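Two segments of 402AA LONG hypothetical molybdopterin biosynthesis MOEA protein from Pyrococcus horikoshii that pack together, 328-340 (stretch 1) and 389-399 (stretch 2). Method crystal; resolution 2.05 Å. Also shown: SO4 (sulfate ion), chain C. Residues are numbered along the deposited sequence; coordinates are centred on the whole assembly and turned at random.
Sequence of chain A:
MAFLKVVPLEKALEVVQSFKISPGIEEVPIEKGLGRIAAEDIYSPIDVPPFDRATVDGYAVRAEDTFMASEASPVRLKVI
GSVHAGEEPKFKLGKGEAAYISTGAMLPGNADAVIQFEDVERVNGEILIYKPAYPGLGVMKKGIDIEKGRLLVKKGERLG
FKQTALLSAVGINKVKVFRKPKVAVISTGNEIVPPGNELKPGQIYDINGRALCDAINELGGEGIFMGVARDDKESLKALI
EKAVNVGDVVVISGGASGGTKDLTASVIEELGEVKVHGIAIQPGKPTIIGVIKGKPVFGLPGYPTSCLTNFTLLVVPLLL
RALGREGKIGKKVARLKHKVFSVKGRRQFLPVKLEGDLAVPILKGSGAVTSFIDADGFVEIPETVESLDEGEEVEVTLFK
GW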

ATOM      1  N   LYS A 328       3.135   8.500  -3.690  1.00103.42           N
ATOM      2  CA  LYS A 328       2.267   8.015  -2.622  1.00104.62           C
ATOM      3  C   LYS A 328       2.657   8.671  -1.297  1.00105.93           C
ATOM      4  O   LYS A 328       2.696   8.011  -0.257  1.00108.11           O
ATOM      5  CB  LYS A 328       2.405   6.494  -2.497  1.00105.08           C
ATOM      6  CG  LYS A 328       1.132   5.758  -2.105  1.00105.67           C
ATOM      7  CD  LYS A 328       0.169   5.671  -3.281  1.00108.75           C
ATOM      8  CE  LYS A 328      -1.035   4.800  -2.955  1.00110.35           C
ATOM      9  NZ  LYS A 328      -1.948   4.644  -4.123  1.00109.93           N
ATOM     10  N   ILE A 329       2.946   9.969  -1.337  1.00104.87           N
ATOM     11  CA  ILE A 329       3.341  10.704  -0.138  1.00100.65           C
ATOM     12  C   ILE A 329       2.128  11.224   0.628  1.00 96.80           C
ATOM     13  O   ILE A 329       1.236  11.847   0.050  1.00 97.92           O
ATOM     14  CB  ILE A 329       4.244  11.911  -0.481  1.00100.12           C
ATOM     15  CG1 ILE A 329       5.427  11.465  -1.344  1.00 99.48           C
ATOM     16  CG2 ILE A 329       4.749  12.555   0.799  1.00101.23           C
ATOM     17  CD1 ILE A 329       5.061  11.142  -2.781  1.00 98.72           C
ATOM     18  N   GLY A 330       2.105  10.970   1.933  1.00 90.50           N
ATOM     19  CA  GLY A 330       0.995  11.418   2.753  1.00 84.61           C
ATOM     20  C   GLY A 330       1.180  12.820   3.303  1.00 83.00           C
ATOM     21  O   GLY A 330       2.171  13.107   3.975  1.00 78.38           O
ATOM     22  N   LYS A 331       0.222  13.696   3.011  1.00 82.13           N
ATOM     23  CA  LYS A 331       0.266  15.076   3.483  1.00 82.18           C
ATOM     24  C   LYS A 331      -1.018  15.443   4.219  1.00 81.82           C
ATOM     25  O   LYS A 331      -2.078  14.875   3.960  1.00 85.95           O
ATOM     26  CB  LYS A 331       0.475  16.042   2.313  1.00 81.29           C
ATOM     27  CG  LYS A 331       1.849  15.960   1.668  1.00 83.30           C
ATOM     28  CD  LYS A 331       2.062  17.100   0.684  1.00 77.50           C
ATOM     29  CE  LYS A 331       3.474  17.085   0.120  1.00 78.91           C
ATOM     30  NZ  LYS A 331       3.729  18.244  -0.780  1.00 70.69           N
ATOM     31  N   LYS A 332      -0.912  16.397   5.139  1.00 76.43           N
ATOM     32  CA  LYS A 332      -2.058  16.848   5.914  1.00 71.39           C
ATOM     33  C   LYS A 332      -1.889  18.310   6.304  1.00 71.50           C
ATOM     34  O   LYS A 332      -0.808  18.730   6.717  1.00 69.48           O
ATOM     35  CB  LYS A 332      -2.211  16.001   7.178  1.00 75.23           C
ATOM     36  CG  LYS A 332      -3.334  16.464   8.091  1.00 84.96           C
ATOM     37  CD  LYS A 332      -3.386  15.646   9.367  1.00 93.41           C
ATOM     38  CE  LYS A 332      -4.500  16.130  10.282  1.00 97.10           C
ATOM     39  NZ  LYS A 332      -4.550  15.357  11.552  1.00102.07           N
ATOM     40  N   VAL A 333      -2.962  19.081   6.173  1.00 72.43           N
ATOM     41  CA  VAL A 333      -2.927  20.498   6.514  1.00 71.84           C
ATOM     42  C   VAL A 333      -3.246  20.699   7.993  1.00 66.33           C
ATOM     43  O   VAL A 333      -4.015  19.940   8.582  1.00 62.14           O
ATOM     44  CB  VAL A 333      -3.939  21.296   5.658  1.00 73.58           C
ATOM     45  CG1 VAL A 333      -3.849  22.780   5.987  1.00 67.96           C
ATOM     46  CG2 VAL A 333      -3.662  21.061   4.180  1.00 67.85           C
ATOM     47  N   ALA A 334      -2.642  21.720   8.591  1.00 68.23           N
ATOM     48  CA  ALA A 334      -2.856  22.026  10.000  1.00 70.04           C
ATOM     49  C   ALA A 334      -2.349  23.429  10.303  1.00 69.23           C
ATOM     50  O   ALA A 334      -1.654  24.028   9.487  1.00 74.00           O
ATOM     51  CB  ALA A 334      -2.131  21.009  10.871  1.00 69.69           C
ATOM     52  N   ARG A 335      -2.696  23.946  11.477  1.00 73.24           N
ATOM     53  CA  ARG A 335      -2.274  25.283  11.884  1.00 74.73           C
ATOM     54  C   ARG A 335      -1.291  25.205  13.049  1.00 75.04           C
ATOM     55  O   ARG A 335      -1.505  24.453  13.997  1.00 78.28           O
ATOM     56  CB  ARG A 335      -3.491  26.113  12.277  1.00 76.91           C
ATOM     57  N   LEU A 336      -0.217  25.987  12.982  1.00 72.86           N
ATOM     58  CA  LEU A 336       0.788  25.984  14.041  1.00 78.55           C
ATOM     59  C   LEU A 336       0.218  26.366  15.398  1.00 79.39           C
ATOM     60  O   LEU A 336      -0.735  27.136  15.490  1.00 83.63           O
ATOM     61  CB  LEU A 336       1.934  26.938  13.704  1.00 79.65           C
ATOM     62  CG  LEU A 336       2.885  26.510  12.589  1.00 81.43           C
ATOM     63  CD1 LEU A 336       2.154  26.508  11.265  1.00 82.30           C
ATOM     64  CD2 LEU A 336       4.064  27.461  12.543  1.00 86.42           C
ATOM     65  N   LYS A 337       0.816  25.820  16.451  1.00 80.64           N
ATOM     66  CA  LYS A 337       0.384  26.104  17.811  1.00 80.35           C
ATOM     67  C   LYS A 337       1.174  27.293  18.345  1.00 81.04           C
ATOM     68  O   LYS A 337       0.788  27.912  19.335  1.00 82.61           O
ATOM     69  CB  LYS A 337       0.615  24.881  18.702  1.00 79.95           C
ATOM     70  CG  LYS A 337       0.214  25.080  20.155  1.00 83.83           C
ATOM     71  CD  LYS A 337       0.585  23.870  21.000  1.00 88.03           C
ATOM     72  CE  LYS A 337       0.314  24.117  22.477  1.00 87.85           C
ATOM     73  NZ  LYS A 337       0.763  22.973  23.319  1.00 88.75           N
ATOM     74  N   HIS A 338       2.282  27.606  17.680  1.00 79.85           N
ATOM     75  CA  HIS A 338       3.135  28.720  18.080  1.00 82.86           C
ATOM     76  C   HIS A 338       3.816  29.327  16.859  1.00 85.04           C
ATOM     77  O   HIS A 338       3.814  28.733  15.780  1.00 85.14           O
ATOM     78  CB  HIS A 338       4.195  28.244  19.076  1.00 85.35           C
ATOM     79  CG  HIS A 338       3.631  27.556  20.279  1.00 93.37           C
ATOM     80  ND1 HIS A 338       2.737  28.164  21.134  1.00 96.23           N
ATOM     81  CD2 HIS A 338       3.826  26.306  20.765  1.00 95.82           C
ATOM     82  CE1 HIS A 338       2.406  27.319  22.095  1.00 96.84           C
ATOM     83  NE2 HIS A 338       3.052  26.185  21.894  1.00 94.83           N
ATOM     84  N   LYS A 339       4.397  30.512  17.032  1.00 86.42           N
ATOM     85  CA  LYS A 339       5.084  31.194  15.937  1.00 88.61           C
ATOM     86  C   LYS A 339       6.440  30.547  15.687  1.00 87.34           C
ATOM     87  O   LYS A 339       7.066  30.029  16.612  1.00 83.18           O
ATOM     88  CB  LYS A 339       5.260  32.674  16.270  1.00 88.46           C
ATOM     89  N   VAL A 340       6.894  30.582  14.438  1.00 87.82           N
ATOM     90  CA  VAL A 340       8.176  29.985  14.079  1.00 90.83           C
ATOM     91  C   VAL A 340       9.072  30.941  13.296  1.00 92.17           C
ATOM     92  O   VAL A 340       8.651  31.526  12.297  1.00 92.50           O
ATOM     93  CB  VAL A 340       7.978  28.706  13.230  1.00 91.45           C
ATOM     94  CG1 VAL A 340       9.327  28.098  12.878  1.00 90.52           C
ATOM     95  CG2 VAL A 340       7.126  27.704  13.990  1.00 89.90           C
TER
HETATM   96  S   SO4 C1404      -2.874   1.459  -1.200  1.00 73.77           S
HETATM   97  O1  SO4 C1404      -3.118   2.372  -2.523  1.00 68.46           O
HETATM   98  O2  SO4 C1404      -2.254   0.249  -1.694  1.00 40.08           O
HETATM   99  O3  SO4 C1404      -2.127   2.099  -0.337  1.00 72.81           O
HETATM  100  O4  SO4 C1404      -4.213   1.161  -0.762  1.00 77.87           O
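Stretch 2, residues 389-399: DEGEEVEVTLF

Stretch 2 lies beside stretch 1 as an antiparallel β-partner: the strand of stretch 2 ending at Leu-398 runs against the strand of stretch 1 ending at Leu-336, their N-to-C directions 139° apart and their axes approaching to 4.1 Å.

Backbone hydrogen bonds set the register. Lys-332 and Val-396 exchange a pair, N to O and O to N, both 2.7 Å; Ala-334 N reaches Val-394 O at 2.9 Å, and Val-394 N returns to Ala-334 O at a very short 2.4 Å. Leu-398 N donates to Gly-330 O at 2.9 Å. Beyond Ala-334 a β-bulge shifts the register by one, so that Leu-336 pairs with Gly-391: Gly-391 N to Leu-336 O is 3.1 Å, whereas the return bond from Leu-336 N to Gly-391 O is weak at 3.4 Å. Gly-391 has positive phi (57°), which favours glycine.

Between these pairs, CA-H...O contacts join Lys-331 CA to Val-396 O (3.2 Å) and Val-333 CA to Val-394 O (3.4 Å).

Side chains alternate between faces. Lys-331, Val-333, Glu-395 and Thr-397 share one; there Lys-331 CE lies 3.4 Å from Thr-397 OG1, while the methyls Ile-329 CG2 and Thr-397 CG2 meet at 3.6 Å. The other carries Lys-332, small, buried Ala-334, Val-394 and Val-396; Lys-332 CB lies 3.7 Å from Leu-398 CD1 while its chain end leads away. Leu-336 points toward stretch 2; both it and Val-394 are apolar, which suits the buried Leu-336, though 3.2 Å between Leu-336 CD1 and Val-394 CG1 is tight.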

ATOM      1  N   ASP A 389       4.239  32.445  12.135  1.00101.29           N
ATOM      2  CA  ASP A 389       3.143  32.947  12.958  1.00104.73           C
ATOM      3  C   ASP A 389       2.279  31.795  13.451  1.00103.06           C
ATOM      4  O   ASP A 389       2.597  30.628  13.227  1.00108.46           O
ATOM      5  CB  ASP A 389       2.274  33.927  12.161  1.00108.54           C
ATOM      6  CG  ASP A 389       2.894  35.306  12.059  1.00113.92           C
ATOM      7  OD1 ASP A 389       3.094  35.945  13.114  1.00118.47           O
ATOM      8  OD2 ASP A 389       3.176  35.753  10.928  1.00116.47           O
ATOM      9  N   GLU A 390       1.184  32.125  14.124  1.00 99.08           N
ATOM     10  CA  GLU A 390       0.285  31.107  14.638  1.00 95.63           C
ATOM     11  C   GLU A 390      -0.777  30.777  13.597  1.00 96.03           C
ATOM     12  O   GLU A 390      -1.096  31.600  12.740  1.00 95.48           O
ATOM     13  CB  GLU A 390      -0.382  31.592  15.924  1.00 93.27           C
ATOM     14  CG  GLU A 390      -1.134  30.506  16.664  1.00 96.06           C
ATOM     15  CD  GLU A 390      -1.754  31.005  17.949  1.00 97.98           C
ATOM     16  OE1 GLU A 390      -1.022  31.591  18.774  1.00 98.91           O
ATOM     17  OE2 GLU A 390      -2.972  30.806  18.135  1.00101.10           O
ATOM     18  N   GLY A 391      -1.318  29.565  13.673  1.00101.02           N
ATOM     19  CA  GLY A 391      -2.338  29.144  12.731  1.00102.38           C
ATOM     20  C   GLY A 391      -1.897  29.230  11.282  1.00103.78           C
ATOM     21  O   GLY A 391      -0.970  28.540  10.857  1.00103.38           O
ATOM     22  N   GLU A 392      -2.579  30.085  10.526  1.00104.42           N
ATOM     23  CA  GLU A 392      -2.305  30.307   9.109  1.00105.25           C
ATOM     24  C   GLU A 392      -2.234  29.032   8.271  1.00103.33           C
ATOM     25  O   GLU A 392      -1.909  29.086   7.086  1.00107.26           O
ATOM     26  CB  GLU A 392      -1.009  31.107   8.924  1.00106.73           C
ATOM     27  CG  GLU A 392       0.269  30.293   9.013  1.00100.60           C
ATOM     28  CD  GLU A 392       1.264  30.678   7.936  1.00 99.07           C
ATOM     29  OE1 GLU A 392       0.933  30.521   6.742  1.00 90.80           O
ATOM     30  OE2 GLU A 392       2.372  31.139   8.280  1.00 98.97           O
ATOM     31  N   GLU A 393      -2.544  27.895   8.890  1.00 97.45           N
ATOM     32  CA  GLU A 393      -2.528  26.597   8.217  1.00 91.80           C
ATOM     33  C   GLU A 393      -1.289  26.324   7.371  1.00 86.36           C
ATOM     34  O   GLU A 393      -0.899  27.129   6.526  1.00 86.04           O
ATOM     35  CB  GLU A 393      -3.772  26.436   7.341  1.00 92.01           C
ATOM     36  CG  GLU A 393      -5.080  26.452   8.107  1.00 99.70           C
ATOM     37  CD  GLU A 393      -6.251  26.002   7.256  1.00103.91           C
ATOM     38  OE1 GLU A 393      -6.459  26.586   6.173  1.00108.04           O
ATOM     39  OE2 GLU A 393      -6.962  25.063   7.673  1.00104.91           O
ATOM     40  N   VAL A 394      -0.681  25.167   7.598  1.00 78.27           N
ATOM     41  CA  VAL A 394       0.506  24.768   6.859  1.00 70.71           C
ATOM     42  C   VAL A 394       0.373  23.325   6.411  1.00 69.68           C
ATOM     43  O   VAL A 394      -0.271  22.514   7.076  1.00 69.69           O
ATOM     44  CB  VAL A 394       1.770  24.896   7.720  1.00 69.35           C
ATOM     45  CG1 VAL A 394       2.018  26.353   8.059  1.00 68.77           C
ATOM     46  CG2 VAL A 394       1.619  24.073   8.988  1.00 67.41           C
ATOM     47  N   GLU A 395       0.980  23.013   5.273  1.00 69.20           N
ATOM     48  CA  GLU A 395       0.942  21.662   4.740  1.00 68.10           C
ATOM     49  C   GLU A 395       1.968  20.850   5.524  1.00 66.03           C
ATOM     50  O   GLU A 395       3.078  21.323   5.784  1.00 65.05           O
ATOM     51  CB  GLU A 395       1.301  21.674   3.252  1.00 73.42           C
ATOM     52  CG  GLU A 395       0.939  20.401   2.495  1.00 87.36           C
ATOM     53  CD  GLU A 395      -0.563  20.197   2.376  1.00 95.29           C
ATOM     54  OE1 GLU A 395      -1.253  21.122   1.894  1.00 98.45           O
ATOM     55  OE2 GLU A 395      -1.053  19.112   2.755  1.00 99.46           O
ATOM     56  N   VAL A 396       1.595  19.638   5.913  1.00 56.78           N
ATOM     57  CA  VAL A 396       2.495  18.781   6.671  1.00 51.72           C
ATOM     58  C   VAL A 396       2.685  17.423   6.012  1.00 45.64           C
ATOM     59  O   VAL A 396       1.723  16.684   5.809  1.00 48.99           O
ATOM     60  CB  VAL A 396       1.973  18.548   8.109  1.00 47.05           C
ATOM     61  CG1 VAL A 396       2.892  17.583   8.849  1.00 49.27           C
ATOM     62  CG2 VAL A 396       1.891  19.866   8.855  1.00 49.15           C
ATOM     63  N   THR A 397       3.925  17.103   5.664  1.00 44.81           N
ATOM     64  CA  THR A 397       4.217  15.806   5.066  1.00 46.99           C
ATOM     65  C   THR A 397       4.474  14.879   6.243  1.00 50.10           C
ATOM     66  O   THR A 397       5.429  15.071   6.993  1.00 47.64           O
ATOM     67  CB  THR A 397       5.471  15.852   4.175  1.00 46.14           C
ATOM     68  OG1 THR A 397       5.227  16.700   3.047  1.00 51.70           O
ATOM     69  CG2 THR A 397       5.825  14.455   3.686  1.00 41.61           C
ATOM     70  N   LEU A 398       3.609  13.888   6.415  1.00 52.03           N
ATOM     71  CA  LEU A 398       3.740  12.955   7.522  1.00 51.60           C
ATOM     72  C   LEU A 398       4.780  11.875   7.291  1.00 51.72           C
ATOM     73  O   LEU A 398       5.077  11.510   6.155  1.00 54.63           O
ATOM     74  CB  LEU A 398       2.387  12.309   7.826  1.00 56.05           C
ATOM     75  CG  LEU A 398       1.373  13.175   8.579  1.00 63.22           C
ATOM     76  CD1 LEU A 398       1.104  14.460   7.816  1.00 69.36           C
ATOM     77  CD2 LEU A 398       0.086  12.388   8.773  1.00 72.78           C
ATOM     78  N   PHE A 399       5.338  11.370   8.383  1.00 52.68           N
ATOM     79  CA  PHE A 399       6.334  10.315   8.305  1.00 57.83           C
ATOM     80  C   PHE A 399       5.617   8.972   8.265  1.00 69.52           C
ATOM     81  O   PHE A 399       5.658   8.202   9.224  1.00 74.36           O
ATOM     82  CB  PHE A 399       7.267  10.375   9.512  1.00 44.52           C
ATOM     83  CG  PHE A 399       8.107  11.617   9.568  1.00 43.17           C
ATOM     84  CD1 PHE A 399       8.833  12.029   8.456  1.00 36.39           C
ATOM     85  CD2 PHE A 399       8.189  12.364  10.737  1.00 39.84           C
ATOM     86  CE1 PHE A 399       9.633  13.165   8.508  1.00 35.46           C
ATOM     87  CE2 PHE A 399       8.989  13.506  10.800  1.00 39.77           C
ATOM     88  CZ  PHE A 399       9.711  13.906   9.686  1.00 38.50           C
TER